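Local coordinates for translation initiation factor eif-2b-like protein (Chaetomium thermophilum, PDB 4ZEO) that probably acts in translation initiation as the delta subunit of eIF2B, the factor that exchanges GDP for GTP on eIF2, at residues D154-V159 against R186-S191; D284-Y289 against K307-T312. All coordinates share one frame; numbering follows the deposited sequence.

In the fold
The two contacts lie on opposite sides of the centre of the chain. Their centres are about 44 Å apart and their nearest atoms about 29 Å, so they do not touch. They follow one another along the sequence: both segments of contact 1 come before those of contact 2. Contact 1 joins helices 157-168 and 174-191 in the all-helical N-terminal part. Contact 2 pairs strands 285-289 and 310-314 in the parallel six-stranded sheet of the Rossmann-like part. They share no helix or strand. The long helix 246-277 packs beside segment 186-191 and leads toward strand 285-289, connecting the two parts of this eIF2B delta subunit.

Contact 1 of 2, residues D154-V159 against R186-S191; sequences DVHPAV and RKVIES
His156 reaches across to Ser191 and lies against Val188. Its CG is anti to the backbone N (chi1 -169°), which places the ring against helix 174-191. At the ring edge, NE2 and Ser191 OG form a hydrogen bond of 3.1 Å; either could be the donor. On the other ring nitrogen, ND1 accepts from Ala158 N at 3.0 Å. This is an N-cap bond at the start of helix 157-168. Bonds at both nitrogens restrict rotation of the ring.

The tight part is around Val188. Its CA sits over one ring face, a CH-pi contact, 4.2 Å from the His156 ring centroid. Its CG2 meets His156 CB at 3.5 Å and Val159 CG2 at 3.7 Å. Pro157 CD lies over the rim of the opposite face. The solvent side is looser. There Ala158 CB touches Lys187 CD at 3.7 Å, while the exposed lysine chain carries on past it, bent at its last torsion. An alanine in place of His156 would probably leave Ser191 OG and Ala158 N without these partners and open a gap over Val188.

The contact joins the starting turn of one helix to the last turns of the next. Helix 200-219 packs beside both: Val208 touches Val188, and Gln212 OE1 accepts a hydrogen bond from His156 N. Helix 246-277 packs against the Ile189 side of helix 174-191.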
loop_
_atom_site.group_PDB
_atom_site.type_symbol
_atom_site.label_atom_id
_atom_site.label_comp_id
_atom_site.label_asym_id
_atom_site.label_seq_id
_atom_site.Cartn_x
_atom_site.Cartn_y
_atom_site.Cartn_z
ATOM N N ASP A 154 26.867 0.781 9.373
ATOM C CA ASP A 154 26.893 1.408 8.054
ATOM C C ASP A 154 25.548 2.072 7.745
ATOM O O ASP A 154 25.333 2.610 6.661
ATOM C CB ASP A 154 27.177 0.359 6.975
ATOM C CG ASP A 154 28.648 0.123 6.765
ATOM O OD1 ASP A 154 29.441 1.079 6.914
ATOM O OD2 ASP A 154 29.004 -1.017 6.393
ATOM N N VAL A 155 24.615 1.954 8.679
ATOM C CA VAL A 155 23.275 2.456 8.469
ATOM C C VAL A 155 23.234 3.975 8.489
ATOM O O VAL A 155 23.700 4.603 9.433
ATOM C CB VAL A 155 22.311 1.879 9.526
ATOM C CG1 VAL A 155 20.890 2.372 9.303
ATOM C CG2 VAL A 155 22.366 0.353 9.469
ATOM N N HIS A 156 22.654 4.552 7.444
ATOM C CA HIS A 156 22.448 5.979 7.375
ATOM C C HIS A 156 21.425 6.393 8.451
ATOM O O HIS A 156 20.449 5.681 8.682
ATOM C CB HIS A 156 21.953 6.355 5.973
ATOM C CG HIS A 156 21.961 7.823 5.696
ATOM N ND1 HIS A 156 20.984 8.681 6.171
ATOM C CD2 HIS A 156 22.834 8.598 5.011
ATOM C CE1 HIS A 156 21.251 9.907 5.774
ATOM N NE2 HIS A 156 22.371 9.885 5.064
ATOM N N PRO A 157 21.628 7.550 9.107
ATOM C CA PRO A 157 20.661 7.929 10.146
ATOM C C PRO A 157 19.205 8.048 9.659
ATOM O O PRO A 157 18.294 7.724 10.419
ATOM C CB PRO A 157 21.201 9.284 10.649
ATOM C CG PRO A 157 22.111 9.767 9.567
ATOM C CD PRO A 157 22.744 8.514 9.041
ATOM N N ALA A 158 18.984 8.481 8.422
ATOM C CA ALA A 158 17.628 8.570 7.901
ATOM C C ALA A 158 16.979 7.188 7.861
ATOM O O ALA A 158 15.803 7.033 8.198
ATOM C CB ALA A 158 17.628 9.209 6.526
ATOM N N VAL A 159 17.752 6.191 7.446
ATOM C CA VAL A 159 17.279 4.811 7.378
ATOM C C VAL A 159 17.024 4.235 8.778
ATOM O O VAL A 159 16.042 3.543 9.016
ATOM C CB VAL A 159 18.301 3.918 6.576
ATOM C CG1 VAL A 159 17.989 2.404 6.721
ATOM C CG2 VAL A 159 18.341 4.366 5.095
ATOM N N ARG A 186 16.697 8.378 -0.569
ATOM C CA ARG A 186 16.986 9.586 -1.290
ATOM C C ARG A 186 18.114 10.339 -0.572
ATOM O O ARG A 186 19.065 10.821 -1.197
ATOM C CB ARG A 186 15.716 10.421 -1.408
ATOM C CG ARG A 186 15.715 11.383 -2.555
ATOM C CD ARG A 186 14.504 12.281 -2.524
ATOM N NE ARG A 186 14.511 13.172 -3.669
ATOM C CZ ARG A 186 15.192 14.311 -3.684
ATOM N NH1 ARG A 186 15.900 14.660 -2.616
ATOM N NH2 ARG A 186 15.165 15.100 -4.751
ATOM N N LYS A 187 18.010 10.399 0.751
ATOM C CA LYS A 187 19.012 11.053 1.577
ATOM C C LYS A 187 20.355 10.292 1.534
ATOM O O LYS A 187 21.428 10.895 1.513
ATOM C CB LYS A 187 18.497 11.158 3.010
ATOM C CG LYS A 187 17.469 12.248 3.233
ATOM C CD LYS A 187 17.102 12.335 4.700
ATOM C CE LYS A 187 15.825 13.131 4.952
ATOM N NZ LYS A 187 16.015 14.612 4.905
ATOM N N VAL A 188 20.285 8.965 1.495
ATOM C CA VAL A 188 21.479 8.120 1.420
ATOM C C VAL A 188 22.278 8.437 0.155
ATOM O O VAL A 188 23.495 8.606 0.210
ATOM C CB VAL A 188 21.103 6.625 1.450
ATOM C CG1 VAL A 188 22.308 5.750 1.156
ATOM C CG2 VAL A 188 20.478 6.266 2.778
ATOM N N ILE A 189 21.577 8.564 -0.967
ATOM C CA ILE A 189 22.195 8.914 -2.233
ATOM C C ILE A 189 22.810 10.312 -2.197
ATOM O O ILE A 189 23.937 10.501 -2.667
ATOM C CB ILE A 189 21.170 8.835 -3.366
ATOM C CG1 ILE A 189 20.703 7.394 -3.537
ATOM C CG2 ILE A 189 21.750 9.349 -4.661
ATOM C CD1 ILE A 189 19.537 7.251 -4.476
ATOM N N GLU A 190 22.103 11.270 -1.589
ATOM C CA GLU A 190 22.611 12.638 -1.460
ATOM C C GLU A 190 23.933 12.620 -0.716
ATOM O O GLU A 190 24.904 13.246 -1.132
ATOM C CB GLU A 190 21.605 13.549 -0.728
ATOM C CG GLU A 190 20.424 14.028 -1.579
ATOM C CD GLU A 190 19.432 14.931 -0.821
ATOM O OE1 GLU A 190 18.954 14.538 0.273
ATOM O OE2 GLU A 190 19.150 16.049 -1.317
ATOM N N SER A 191 23.963 11.868 0.374
ATOM C CA SER A 191 25.135 11.765 1.224
ATOM C C SER A 191 26.274 11.017 0.550
ATOM O O SER A 191 27.433 11.199 0.900
ATOM C CB SER A 191 24.764 11.067 2.532
ATOM O OG SER A 191 24.073 11.947 3.401
#

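Contact 2 of 2, residues D284-Y289 against K307-T312; sequences DTIVTY and KSFNVT
Asp284 O accepts from Asn310 N at 2.9 Å, the first of four backbone hydrogen bonds between these segments. Next, Ile286 N gives to Asn310 O at 2.8 Å. Ile286 O then takes Thr312 N at 2.7 Å, and Thr288 N gives to Thr312 O at 3.0 Å. All four are nearly straight, with N-H...O angles of 163° to 175°. Ile286 thus uses both its N-H and its carbonyl on the neighbouring strand, the alternation of a parallel ladder. Thr285 pairs with Asn310, Ile286 with Val311 and Val287 with Thr312. The short strand axes are 24° from parallel. CA-H...O contacts add to the ladder, among them Val311 CA to Ile286 O at 3.3 Å.

Side chains alternate between the two faces of the sheet. Ile286 and Val311 share one face, where Ile286 CB lies 4.2 Å from Val311 CG2. With Phe309 CG between its backbone N and carbonyl carbon, the ring is placed beside Ile286. Ile286 CG1 meets Phe309 CD2 at 4.2 Å, approaching the ring obliquely. Thr285, Val287, Asn310 and Thr312 point to the other face. There Thr285 CG2 packs against Asn310 CB at 4.1 Å.

The pair forms a beta-alpha-beta unit with helix 293-304, part of a Rossmann-like parallel sheet. That helix covers the Ile286 face: Leu299 touches both Ile286 and Phe309. Strand 354-358 lies along the other edge of strand 285-289, where Phe356 O accepts from Thr288 OG1. Strand 336-338 follows beyond strand 310-314 at the end of the sheet.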
loop_
_atom_site.group_PDB
_atom_site.type_symbol
_atom_site.label_atom_id
_atom_site.label_comp_id
_atom_site.label_asym_id
_atom_site.label_seq_id
_atom_site.Cartn_x
_atom_site.Cartn_y
_atom_site.Cartn_z
ATOM N N ASP A 284 -26.400 3.687 -3.848
ATOM C CA ASP A 284 -25.617 2.476 -3.575
ATOM C C ASP A 284 -25.461 2.232 -2.082
ATOM O O ASP A 284 -25.482 3.157 -1.263
ATOM C CB ASP A 284 -24.207 2.574 -4.202
ATOM C CG ASP A 284 -24.167 2.176 -5.675
ATOM O OD1 ASP A 284 -23.063 2.227 -6.272
ATOM O OD2 ASP A 284 -25.227 1.844 -6.250
ATOM N N THR A 285 -25.276 0.972 -1.729
ATOM C CA THR A 285 -24.831 0.650 -0.392
ATOM C C THR A 285 -23.480 0.004 -0.500
ATOM O O THR A 285 -23.288 -0.956 -1.220
ATOM C CB THR A 285 -25.796 -0.259 0.370
ATOM O OG1 THR A 285 -27.108 0.331 0.377
ATOM C CG2 THR A 285 -25.316 -0.409 1.803
ATOM N N ILE A 286 -22.532 0.567 0.213
ATOM C CA ILE A 286 -21.158 0.111 0.175
ATOM C C ILE A 286 -20.793 -0.572 1.476
ATOM O O ILE A 286 -21.146 -0.081 2.547
ATOM C CB ILE A 286 -20.169 1.283 -0.056
ATOM C CG1 ILE A 286 -20.651 2.178 -1.206
ATOM C CG2 ILE A 286 -18.783 0.749 -0.291
ATOM C CD1 ILE A 286 -20.504 1.540 -2.561
ATOM N N VAL A 287 -20.095 -1.701 1.378
ATOM C CA VAL A 287 -19.595 -2.389 2.552
ATOM C C VAL A 287 -18.066 -2.366 2.558
ATOM O O VAL A 287 -17.417 -2.528 1.523
ATOM C CB VAL A 287 -20.098 -3.846 2.619
ATOM C CG1 VAL A 287 -19.588 -4.515 3.901
ATOM C CG2 VAL A 287 -21.640 -3.887 2.557
ATOM N N THR A 288 -17.474 -2.082 3.709
ATOM C CA THR A 288 -16.033 -2.204 3.804
ATOM C C THR A 288 -15.668 -2.700 5.195
ATOM O O THR A 288 -16.538 -2.776 6.084
ATOM C CB THR A 288 -15.310 -0.886 3.457
ATOM O OG1 THR A 288 -13.934 -1.180 3.188
ATOM C CG2 THR A 288 -15.419 0.133 4.593
ATOM N N TYR A 289 -14.402 -3.094 5.353
ATOM C CA TYR A 289 -13.904 -3.689 6.593
ATOM C C TYR A 289 -12.693 -2.935 7.137
ATOM O O TYR A 289 -11.667 -2.812 6.466
ATOM C CB TYR A 289 -13.548 -5.152 6.348
ATOM C CG TYR A 289 -13.003 -5.906 7.531
ATOM C CD1 TYR A 289 -13.795 -6.154 8.650
ATOM C CD2 TYR A 289 -11.692 -6.370 7.537
ATOM C CE1 TYR A 289 -13.304 -6.860 9.735
ATOM C CE2 TYR A 289 -11.189 -7.069 8.615
ATOM C CZ TYR A 289 -12.003 -7.320 9.711
ATOM O OH TYR A 289 -11.507 -8.030 10.789
ATOM N N LYS A 307 -22.437 12.430 -4.880
ATOM C CA LYS A 307 -23.179 11.180 -4.792
ATOM C C LYS A 307 -23.705 10.921 -3.390
ATOM O O LYS A 307 -23.058 11.228 -2.396
ATOM C CB LYS A 307 -22.293 10.025 -5.258
ATOM C CG LYS A 307 -21.767 10.268 -6.664
ATOM C CD LYS A 307 -20.979 9.122 -7.162
ATOM C CE LYS A 307 -20.267 9.456 -8.443
ATOM N NZ LYS A 307 -19.713 8.221 -9.062
ATOM N N SER A 308 -24.900 10.360 -3.327
ATOM C CA SER A 308 -25.512 10.001 -2.059
ATOM C C SER A 308 -25.619 8.488 -1.952
ATOM O O SER A 308 -26.229 7.820 -2.788
ATOM C CB SER A 308 -26.882 10.657 -1.926
ATOM O OG SER A 308 -27.808 10.076 -2.823
ATOM N N PHE A 309 -24.996 7.950 -0.914
ATOM C CA PHE A 309 -24.879 6.515 -0.776
ATOM C C PHE A 309 -24.710 6.158 0.687
ATOM O O PHE A 309 -24.437 7.017 1.526
ATOM C CB PHE A 309 -23.709 5.993 -1.609
ATOM C CG PHE A 309 -22.404 6.701 -1.343
ATOM C CD1 PHE A 309 -22.075 7.860 -2.016
ATOM C CD2 PHE A 309 -21.490 6.185 -0.436
ATOM C CE1 PHE A 309 -20.883 8.505 -1.767
ATOM C CE2 PHE A 309 -20.290 6.835 -0.190
ATOM C CZ PHE A 309 -19.995 7.990 -0.859
ATOM N N ASN A 310 -24.889 4.882 0.980
ATOM C CA ASN A 310 -24.773 4.374 2.329
ATOM C C ASN A 310 -23.517 3.565 2.485
ATOM O O ASN A 310 -23.061 2.920 1.538
ATOM C CB ASN A 310 -25.986 3.538 2.681
ATOM C CG ASN A 310 -27.232 4.379 2.850
ATOM O OD1 ASN A 310 -27.189 5.465 3.423
ATOM N ND2 ASN A 310 -28.355 3.873 2.372
ATOM N N VAL A 311 -22.920 3.639 3.664
ATOM C CA VAL A 311 -21.739 2.838 3.937
ATOM C C VAL A 311 -21.916 2.000 5.190
ATOM O O VAL A 311 -22.376 2.486 6.226
ATOM C CB VAL A 311 -20.483 3.727 4.052
ATOM C CG1 VAL A 311 -19.292 2.912 4.481
ATOM C CG2 VAL A 311 -20.218 4.419 2.723
ATOM N N THR A 312 -21.581 0.725 5.073
ATOM C CA THR A 312 -21.547 -0.158 6.212
ATOM C C THR A 312 -20.093 -0.432 6.512
ATOM O O THR A 312 -19.344 -0.869 5.649
ATOM C CB THR A 312 -22.316 -1.486 5.957
ATOM O OG1 THR A 312 -23.718 -1.216 5.874
ATOM C CG2 THR A 312 -22.077 -2.488 7.090
#